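Local atomic coordinates of TRAP dicarboxylate transporter-DctP subunit (Desulfovibrio desulfuricans subsp. desulfuricans, PDB entry 4NHB), a protein that probably serves as the periplasmic solute-binding component of a TRAP transporter and holds sn-glycerol-3-phosphate in a cleft between its two lobes. Residues 102-107 and 311-316; 129-134 and 140-145; 179-184 and 231-236. One frame throughout, in Å; residues are numbered along the deposited sequence.

Interaction 1. Residues 102-107 and 311-316; sequences AMAMLE and KLFYDT. With G3P (sn-glycerol-3-phosphate), chain P.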
loop_
_atom_site.group_PDB
_atom_site.type_symbol
_atom_site.label_atom_id
_atom_site.label_comp_id
_atom_site.label_asym_id
_atom_site.label_seq_id
_atom_site.Cartn_x
_atom_site.Cartn_y
_atom_site.Cartn_z
ATOM N N ALA A 102 -2.731 7.179 12.787
ATOM C CA ALA A 102 -1.658 7.868 12.107
ATOM C C ALA A 102 -1.173 7.043 10.900
ATOM O O ALA A 102 -0.692 7.619 9.908
ATOM C CB ALA A 102 -0.492 8.158 13.048
ATOM N N MET A 103 -1.328 5.720 10.974
ATOM C CA MET A 103 -0.903 4.844 9.854
ATOM C C MET A 103 -1.553 5.263 8.552
ATOM O O MET A 103 -0.967 5.087 7.469
ATOM C CB MET A 103 -1.205 3.387 10.153
ATOM C CG MET A 103 -0.534 2.841 11.381
ATOM S SD MET A 103 1.248 2.994 11.324
ATOM C CE MET A 103 1.802 1.345 10.942
ATOM N N ALA A 104 -2.770 5.805 8.637
ATOM C CA ALA A 104 -3.452 6.313 7.439
ATOM C C ALA A 104 -2.595 7.327 6.714
ATOM O O ALA A 104 -2.629 7.410 5.500
ATOM C CB ALA A 104 -4.790 6.942 7.795
ATOM N N MET A 105 -1.828 8.105 7.464
ATOM C CA MET A 105 -1.031 9.171 6.867
ATOM C C MET A 105 0.150 8.700 5.999
ATOM O O MET A 105 0.725 9.519 5.292
ATOM C CB MET A 105 -0.569 10.144 7.948
ATOM C CG MET A 105 -1.751 10.821 8.651
ATOM S SD MET A 105 -1.304 12.249 9.677
ATOM C CE MET A 105 -1.206 13.500 8.446
ATOM N N LEU A 106 0.464 7.403 6.036
ATOM C CA LEU A 106 1.404 6.797 5.087
ATOM C C LEU A 106 0.937 7.065 3.652
ATOM O O LEU A 106 1.754 7.164 2.740
ATOM C CB LEU A 106 1.559 5.290 5.334
ATOM C CG LEU A 106 2.314 4.883 6.633
ATOM C CD1 LEU A 106 2.159 3.393 7.032
ATOM C CD2 LEU A 106 3.770 5.192 6.526
ATOM N N GLU A 107 -0.383 7.180 3.466
ATOM C CA GLU A 107 -0.982 7.429 2.152
ATOM C C GLU A 107 -1.760 8.771 2.060
ATOM O O GLU A 107 -2.747 8.870 1.364
ATOM C CB GLU A 107 -1.865 6.221 1.759
ATOM C CG GLU A 107 -1.071 4.949 1.607
ATOM C CD GLU A 107 -1.868 3.720 1.189
ATOM O OE1 GLU A 107 -3.113 3.705 1.349
ATOM O OE2 GLU A 107 -1.217 2.745 0.706
ATOM N N LYS A 311 -8.676 16.928 6.672
ATOM C CA LYS A 311 -9.418 17.116 7.919
ATOM C C LYS A 311 -9.535 15.769 8.616
ATOM O O LYS A 311 -9.447 15.672 9.840
ATOM C CB LYS A 311 -10.817 17.705 7.684
ATOM C CG LYS A 311 -11.705 17.733 8.940
ATOM C CD LYS A 311 -13.163 18.129 8.613
ATOM C CE LYS A 311 -14.179 17.762 9.733
ATOM N NZ LYS A 311 -13.876 18.399 11.062
ATOM N N LEU A 312 -9.721 14.710 7.829
ATOM C CA LEU A 312 -9.787 13.389 8.423
ATOM C C LEU A 312 -8.602 13.183 9.372
ATOM O O LEU A 312 -8.768 12.629 10.456
ATOM C CB LEU A 312 -9.801 12.282 7.347
ATOM C CG LEU A 312 -9.479 10.879 7.870
ATOM C CD1 LEU A 312 -10.558 10.484 8.862
ATOM C CD2 LEU A 312 -9.355 9.835 6.724
ATOM N N PHE A 313 -7.401 13.631 8.984
ATOM C CA PHE A 313 -6.221 13.374 9.793
ATOM C C PHE A 313 -6.139 14.331 11.006
ATOM O O PHE A 313 -5.733 13.938 12.112
ATOM C CB PHE A 313 -4.931 13.537 8.975
ATOM C CG PHE A 313 -4.881 12.732 7.700
ATOM C CD1 PHE A 313 -5.161 11.399 7.690
ATOM C CD2 PHE A 313 -4.557 13.335 6.507
ATOM C CE1 PHE A 313 -5.099 10.672 6.509
ATOM C CE2 PHE A 313 -4.489 12.602 5.336
ATOM C CZ PHE A 313 -4.772 11.283 5.348
ATOM N N TYR A 314 -6.456 15.593 10.767
ATOM C CA TYR A 314 -6.460 16.569 11.850
ATOM C C TYR A 314 -7.459 16.127 12.935
ATOM O O TYR A 314 -7.167 16.232 14.142
ATOM C CB TYR A 314 -6.810 17.932 11.308
ATOM C CG TYR A 314 -5.708 18.600 10.500
ATOM C CD1 TYR A 314 -4.504 18.952 11.092
ATOM C CD2 TYR A 314 -5.910 18.940 9.168
ATOM C CE1 TYR A 314 -3.506 19.611 10.370
ATOM C CE2 TYR A 314 -4.927 19.573 8.443
ATOM C CZ TYR A 314 -3.730 19.914 9.054
ATOM O OH TYR A 314 -2.770 20.558 8.322
ATOM N N ASP A 315 -8.601 15.582 12.490
ATOM C CA ASP A 315 -9.631 15.079 13.397
ATOM C C ASP A 315 -9.160 13.849 14.152
ATOM O O ASP A 315 -9.439 13.706 15.336
ATOM C CB ASP A 315 -10.875 14.679 12.623
ATOM C CG ASP A 315 -11.688 15.859 12.128
ATOM O OD1 ASP A 315 -11.391 17.033 12.440
ATOM O OD2 ASP A 315 -12.642 15.592 11.386
ATOM N N THR A 316 -8.466 12.942 13.461
ATOM C CA THR A 316 -8.166 11.618 14.028
ATOM C C THR A 316 -6.747 11.395 14.562
ATOM O O THR A 316 -6.524 10.500 15.390
ATOM C CB THR A 316 -8.423 10.489 12.999
ATOM O OG1 THR A 316 -7.720 10.764 11.773
ATOM C CG2 THR A 316 -9.929 10.341 12.717
HETATM O O1 G3P P . -2.579 0.535 1.585
HETATM C C1 G3P P . -3.952 0.428 1.346
HETATM C C2 G3P P . -4.197 -0.176 -0.042
HETATM O O2 G3P P . -3.590 -1.438 -0.107
HETATM C C3 G3P P . -5.710 -0.309 -0.280
HETATM O O1P G3P P . -5.958 -0.274 -1.649
HETATM O O4P G3P P . -4.853 -2.347 -2.288
HETATM O O2P G3P P . -7.317 -2.407 -1.655
HETATM O O3P G3P P . -6.620 -1.411 -3.832
HETATM P P G3P P . -6.206 -1.701 -2.392
#
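Ala104 makes the first touch between the ligand-site loop 102-107 and the short helix 311-316. Its CB points at the helix and lies 4.0 Å from CE1 of Phe313, at the edge of the ring and near its plane. The same methyl rests on Leu177 of helix 176-184, so it sits where three pieces of the chain converge. Met105 follows and approaches the ring from a different direction. Its CG is placed over one face, 3.9 Å from the centroid of the Phe313 ring and 25° off the normal, a CH-pi contact displaced toward the rim, where CD1 of Phe313 is 3.6 Å from CG of Met105. The chain then turns at its third torsion (82°), and this bend lays CE against the root of the aromatic side chain, 3.8 Å from Phe313 CB. The sulfur takes an oblique position, with Met105 SD 4.7 Å from the ring centroid of Phe313. Edge and face of one phenyl group are thus met by consecutive residues of a tight turn, in which the N-H of Met105 bonds to the carbonyl of Ala102. Met105 also packs on Ala320, Ile323 and Leu324 of helix 320-329. The extended side chain of Glu107 leads away from the helix, and its OE2 accepts a hydrogen bond of 2.7 Å from O1 of the bound sn-glycerol-3-phosphate. The carboxylate is held by several further bonds, OE1 by Tyr178 and Thr94 and OE2 also by the backbone N of Ile237, which should fix its rotation. A Met-aromatic contact joins the loop to helix 311-316, and through Glu107 the same loop lines the pocket of a TRAP solute-binding protein.

Interaction 2. Residues 129-134 and 140-145; sequences LINEGF and LRTLNA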
loop_
_atom_site.group_PDB
_atom_site.type_symbol
_atom_site.label_atom_id
_atom_site.label_comp_id
_atom_site.label_asym_id
_atom_site.label_seq_id
_atom_site.Cartn_x
_atom_site.Cartn_y
_atom_site.Cartn_z
ATOM N N LEU A 129 7.521 9.349 12.998
ATOM C CA LEU A 129 6.411 10.040 13.661
ATOM C C LEU A 129 5.120 9.239 13.545
ATOM O O LEU A 129 4.378 9.130 14.502
ATOM C CB LEU A 129 6.206 11.450 13.098
ATOM C CG LEU A 129 7.323 12.425 13.479
ATOM C CD1 LEU A 129 7.308 13.650 12.595
ATOM C CD2 LEU A 129 7.121 12.804 14.933
ATOM N N ILE A 130 4.881 8.654 12.377
ATOM C CA ILE A 130 3.655 7.913 12.127
ATOM C C ILE A 130 3.611 6.631 12.956
ATOM O O ILE A 130 2.562 6.226 13.419
ATOM C CB ILE A 130 3.531 7.543 10.614
ATOM C CG1 ILE A 130 3.006 8.744 9.821
ATOM C CG2 ILE A 130 2.686 6.312 10.487
ATOM C CD1 ILE A 130 3.344 8.745 8.293
ATOM N N ASN A 131 4.775 6.002 13.115
ATOM C CA ASN A 131 4.904 4.727 13.769
ATOM C C ASN A 131 5.042 4.788 15.275
ATOM O O ASN A 131 4.897 3.764 15.950
ATOM C CB ASN A 131 6.089 3.992 13.173
ATOM C CG ASN A 131 5.910 2.499 13.192
ATOM O OD1 ASN A 131 6.680 1.786 13.848
ATOM N ND2 ASN A 131 4.881 2.004 12.493
ATOM N N GLU A 132 5.324 5.974 15.815
ATOM C CA GLU A 132 5.398 6.120 17.267
ATOM C C GLU A 132 4.127 5.643 17.932
ATOM O O GLU A 132 3.054 6.166 17.661
ATOM C CB GLU A 132 5.623 7.585 17.672
ATOM C CG GLU A 132 7.017 7.868 18.122
ATOM C CD GLU A 132 7.416 6.987 19.271
ATOM O OE1 GLU A 132 6.529 6.658 20.095
ATOM O OE2 GLU A 132 8.605 6.611 19.335
ATOM N N GLY A 133 4.250 4.690 18.841
ATOM C CA GLY A 133 3.085 4.236 19.580
ATOM C C GLY A 133 2.311 3.109 18.907
ATOM O O GLY A 133 1.465 2.489 19.527
ATOM N N PHE A 134 2.593 2.826 17.637
ATOM C CA PHE A 134 1.836 1.806 16.909
ATOM C C PHE A 134 1.946 0.428 17.560
ATOM O O PHE A 134 0.957 -0.292 17.723
ATOM C CB PHE A 134 2.327 1.710 15.463
ATOM C CG PHE A 134 1.791 0.534 14.732
ATOM C CD1 PHE A 134 0.470 0.481 14.384
ATOM C CD2 PHE A 134 2.613 -0.504 14.366
ATOM C CE1 PHE A 134 -0.034 -0.609 13.724
ATOM C CE2 PHE A 134 2.114 -1.597 13.680
ATOM C CZ PHE A 134 0.811 -1.643 13.358
ATOM N N LEU A 140 2.207 -5.326 16.831
ATOM C CA LEU A 140 2.991 -5.486 15.605
ATOM C C LEU A 140 4.112 -4.453 15.523
ATOM O O LEU A 140 3.987 -3.332 16.010
ATOM C CB LEU A 140 2.111 -5.335 14.355
ATOM C CG LEU A 140 0.890 -6.265 14.266
ATOM C CD1 LEU A 140 0.037 -5.933 13.097
ATOM C CD2 LEU A 140 1.302 -7.687 14.182
ATOM N N ARG A 141 5.187 -4.842 14.860
ATOM C CA ARG A 141 6.313 -3.975 14.624
ATOM C C ARG A 141 6.379 -3.779 13.129
ATOM O O ARG A 141 6.416 -4.749 12.377
ATOM C CB ARG A 141 7.565 -4.661 15.113
ATOM C CG ARG A 141 8.838 -3.858 15.142
ATOM C CD ARG A 141 9.871 -4.746 15.864
ATOM N NE ARG A 141 11.136 -4.103 16.173
ATOM C CZ ARG A 141 11.441 -3.566 17.350
ATOM N NH1 ARG A 141 10.567 -3.569 18.345
ATOM N NH2 ARG A 141 12.628 -3.012 17.527
ATOM N N THR A 142 6.397 -2.524 12.708
ATOM C CA THR A 142 6.494 -2.189 11.298
ATOM C C THR A 142 7.959 -2.189 10.851
ATOM O O THR A 142 8.742 -1.359 11.312
ATOM C CB THR A 142 5.883 -0.797 11.119
ATOM O OG1 THR A 142 4.586 -0.768 11.757
ATOM C CG2 THR A 142 5.741 -0.444 9.647
ATOM N N LEU A 143 8.352 -3.104 9.976
ATOM C CA LEU A 143 9.783 -3.281 9.672
ATOM C C LEU A 143 10.297 -2.427 8.518
ATOM O O LEU A 143 11.510 -2.232 8.367
ATOM C CB LEU A 143 10.087 -4.751 9.378
ATOM C CG LEU A 143 9.999 -5.755 10.545
ATOM C CD1 LEU A 143 10.161 -7.206 10.043
ATOM C CD2 LEU A 143 11.042 -5.434 11.626
ATOM N N ASN A 144 9.405 -1.971 7.647
ATOM C CA ASN A 144 9.855 -1.167 6.537
ATOM C C ASN A 144 8.680 -0.404 5.928
ATOM O O ASN A 144 7.560 -0.453 6.456
ATOM C CB ASN A 144 10.580 -2.054 5.505
ATOM C CG ASN A 144 9.675 -3.109 4.848
ATOM O OD1 ASN A 144 8.448 -3.103 5.002
ATOM N ND2 ASN A 144 10.304 -4.050 4.151
ATOM N N ALA A 145 8.945 0.307 4.840
ATOM C CA ALA A 145 7.907 0.958 4.031
ATOM C C ALA A 145 8.364 0.934 2.564
ATOM O O ALA A 145 9.531 1.136 2.275
ATOM C CB ALA A 145 7.689 2.348 4.497
HETATM O O HOH W 1 6.383 -0.438 14.786
#
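Leu140 begins strand 140-142 by setting its CB 3.8 Å from CE2, a carbon on the side of the Phe134 ring, whose side chain crosses it at a slant. The carbonyl O of Leu140 lies near the same ring, obliquely to it, and is itself hydrogen-bonded to OG1 of Thr135. What brings the ring across is the first torsion of Phe134: with CG trans to the backbone N (169°), the side chain projects from its short helix toward the strand. Two residues further on, Thr142 supplies the polar half of the contact. Its OG1 receives a hydrogen bond of 2.9 Å from ND2 of Asn131, fairly straight at 157° and close to the plane of the amide. That hydroxyl oxygen also meets the aromatic ring obliquely, 3.2 Å from CE2 of Phe134 and roughly at right angles to the direction of the amide. The backbone N of Thr142 donates to a water 2.9 Å from it, which sits at the edge of the Phe134 ring; the water's link to OD1 of Asn131 is modelled too short to be trusted in detail. Thr142 also packs on Ser239 and Tyr241 of strand 235-243. Two helices, 125-131 and 134-138, thus lead through a tight turn into strand 140-142, which pairs antiparallel with strand 235-243 in the main sheet of a periplasmic binding-protein fold.

Interaction 3. Residues 179-184 and 231-236; sequences TNFAKE and SGHILV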
loop_
_atom_site.group_PDB
_atom_site.type_symbol
_atom_site.label_atom_id
_atom_site.label_comp_id
_atom_site.label_asym_id
_atom_site.label_seq_id
_atom_site.Cartn_x
_atom_site.Cartn_y
_atom_site.Cartn_z
ATOM N N THR A 179 -12.665 6.027 1.597
ATOM C CA THR A 179 -14.097 6.324 1.512
ATOM C C THR A 179 -14.286 7.828 1.707
ATOM O O THR A 179 -15.075 8.453 1.005
ATOM C CB THR A 179 -14.919 5.522 2.549
ATOM O OG1 THR A 179 -14.417 5.765 3.865
ATOM C CG2 THR A 179 -14.855 3.995 2.255
ATOM N N ASN A 180 -13.520 8.412 2.621
ATOM C CA ASN A 180 -13.563 9.866 2.803
ATOM C C ASN A 180 -13.094 10.621 1.563
ATOM O O ASN A 180 -13.688 11.597 1.125
ATOM C CB ASN A 180 -12.709 10.286 3.988
ATOM C CG ASN A 180 -12.874 11.756 4.284
ATOM O OD1 ASN A 180 -13.970 12.201 4.632
ATOM N ND2 ASN A 180 -11.823 12.526 4.071
ATOM N N PHE A 181 -12.004 10.159 0.980
ATOM C CA PHE A 181 -11.478 10.835 -0.141
ATOM C C PHE A 181 -12.440 10.740 -1.339
ATOM O O PHE A 181 -12.608 11.706 -2.099
ATOM C CB PHE A 181 -10.090 10.278 -0.472
ATOM C CG PHE A 181 -9.495 10.881 -1.671
ATOM C CD1 PHE A 181 -9.038 12.174 -1.648
ATOM C CD2 PHE A 181 -9.434 10.174 -2.860
ATOM C CE1 PHE A 181 -8.513 12.746 -2.778
ATOM C CE2 PHE A 181 -8.889 10.746 -3.973
ATOM C CZ PHE A 181 -8.437 12.024 -3.941
ATOM N N ALA A 182 -13.070 9.580 -1.519
ATOM C CA ALA A 182 -14.011 9.417 -2.621
ATOM C C ALA A 182 -15.128 10.444 -2.508
ATOM O O ALA A 182 -15.511 11.095 -3.475
ATOM C CB ALA A 182 -14.576 8.005 -2.629
ATOM N N LYS A 183 -15.632 10.618 -1.307
ATOM C CA LYS A 183 -16.667 11.623 -1.080
ATOM C C LYS A 183 -16.214 12.986 -1.557
ATOM O O LYS A 183 -16.901 13.628 -2.372
ATOM C CB LYS A 183 -17.024 11.700 0.395
ATOM C CG LYS A 183 -17.161 10.333 1.014
ATOM C CD LYS A 183 -18.346 10.196 1.902
ATOM C CE LYS A 183 -18.215 8.965 2.729
ATOM N NZ LYS A 183 -19.228 8.869 3.820
ATOM N N GLU A 184 -15.043 13.414 -1.086
ATOM C CA GLU A 184 -14.572 14.754 -1.384
ATOM C C GLU A 184 -14.449 14.911 -2.893
ATOM O O GLU A 184 -14.476 16.025 -3.403
ATOM C CB GLU A 184 -13.217 15.026 -0.726
ATOM C CG GLU A 184 -13.241 15.195 0.776
ATOM C CD GLU A 184 -13.994 16.432 1.221
ATOM O OE1 GLU A 184 -14.433 17.220 0.339
ATOM O OE2 GLU A 184 -14.174 16.585 2.438
ATOM N N SER A 231 -3.804 10.290 -12.361
ATOM C CA SER A 231 -4.014 11.265 -11.314
ATOM C C SER A 231 -2.892 11.230 -10.257
ATOM O O SER A 231 -2.217 12.234 -10.017
ATOM C CB SER A 231 -5.370 10.955 -10.725
ATOM O OG SER A 231 -5.619 11.602 -9.500
ATOM N N GLY A 232 -2.692 10.078 -9.628
ATOM C CA GLY A 232 -1.625 9.907 -8.660
ATOM C C GLY A 232 -1.928 10.667 -7.399
ATOM O O GLY A 232 -1.040 11.179 -6.759
ATOM N N HIS A 233 -3.213 10.724 -7.058
ATOM C CA HIS A 233 -3.712 11.422 -5.893
ATOM C C HIS A 233 -3.244 10.814 -4.586
ATOM O O HIS A 233 -3.181 11.497 -3.562
ATOM C CB HIS A 233 -5.218 11.417 -5.928
ATOM C CG HIS A 233 -5.794 10.109 -6.363
ATOM N ND1 HIS A 233 -5.838 9.721 -7.683
ATOM C CD2 HIS A 233 -6.362 9.102 -5.655
ATOM C CE1 HIS A 233 -6.398 8.525 -7.772
ATOM N NE2 HIS A 233 -6.721 8.126 -6.558
ATOM N N ILE A 234 -2.969 9.511 -4.619
ATOM C CA ILE A 234 -2.382 8.800 -3.479
ATOM C C ILE A 234 -1.259 7.856 -3.968
ATOM O O ILE A 234 -1.394 7.238 -5.015
ATOM C CB ILE A 234 -3.406 7.940 -2.802
ATOM C CG1 ILE A 234 -4.401 8.803 -2.027
ATOM C CG2 ILE A 234 -2.726 6.940 -1.837
ATOM C CD1 ILE A 234 -5.604 8.077 -1.595
ATOM N N LEU A 235 -0.195 7.746 -3.184
ATOM C CA LEU A 235 0.865 6.757 -3.418
ATOM C C LEU A 235 0.652 5.623 -2.426
ATOM O O LEU A 235 0.685 5.831 -1.229
ATOM C CB LEU A 235 2.233 7.403 -3.205
ATOM C CG LEU A 235 3.418 6.451 -3.054
ATOM C CD1 LEU A 235 3.610 5.579 -4.327
ATOM C CD2 LEU A 235 4.681 7.236 -2.734
ATOM N N VAL A 236 0.391 4.422 -2.927
ATOM C CA VAL A 236 0.237 3.306 -2.046
ATOM C C VAL A 236 1.578 2.901 -1.430
ATOM O O VAL A 236 2.573 2.703 -2.118
ATOM C CB VAL A 236 -0.445 2.092 -2.766
ATOM C CG1 VAL A 236 -0.626 0.864 -1.841
ATOM C CG2 VAL A 236 -1.787 2.512 -3.341
#
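Phe181 and His233 mark the nearest approach of the two backbones, yet their CA atoms stay 9.7 Å apart, a separation that side chains alone must span. One partner is a regular helix, 179-184; the other begins as an irregular turn, with Gly232 at positive phi, and runs on into strand 235-243. The bridge is a pair of flat rings. CG of Phe181 lies trans to the backbone N (177°), which sends the phenyl group outward from the helix, whereas the His233 ring is tucked between the backbone N and the carbonyl carbon (41°). The planes come out nearly parallel, 11° apart, but they are displaced until little overlap is left, with the centroids of Phe181 and His233 5.4 Å from each other. Contact is therefore made by neighbouring corners: CE2 of Phe181 lies 3.5 Å from CD2 of His233, and CZ of Phe181 packs 3.8 Å from CB of His233. Around this contact the imidazole is closely constrained. Its ND1 shares a hydrogen bond of 2.6 Å with OG of Ser231, whose CB lies in the ring plane, and its NE2 is bonded to Asp210. Phe153 stacks on the imidazole, while Arg151, a ligand-binding residue, adjoins it; the backbone of Arg151 is also bonded to those of Gly232 and Ile234. With both nitrogens engaged, the orientation of the ring is largely settled. The chemistry implies a division of labour: the carbon corner of a polar ring meets the phenyl group of Phe181, while its nitrogens are bonded to Ser231 and Asp210, and by lying against Arg151, His233 is probably a second-shell residue of the glycerol-phosphate site.

How the interactions relate
Followed from the N terminus, the chain opens its widest loop at 102-107 and closes it after 203 intervening residues at 311-316, in interaction 1. Interaction 2 closes a loop of five residues, and interaction 3 one of 46; these two lie in series, both nested within the first, and none cross. Interaction 1 touches both others. Met103 extends into interaction 2, packing its CE on Asn131 and Thr142, while Glu107 abuts Leu235 and Val236 of interaction 3. Interactions 2 and 3 do not meet, but strands 140-142 and 235-243 are sheet neighbours. They join helices 125-131 and 176-184 to strand 140-142 and the run into 235-243; interaction 1 joins the ligand-site loop to helix 311-316.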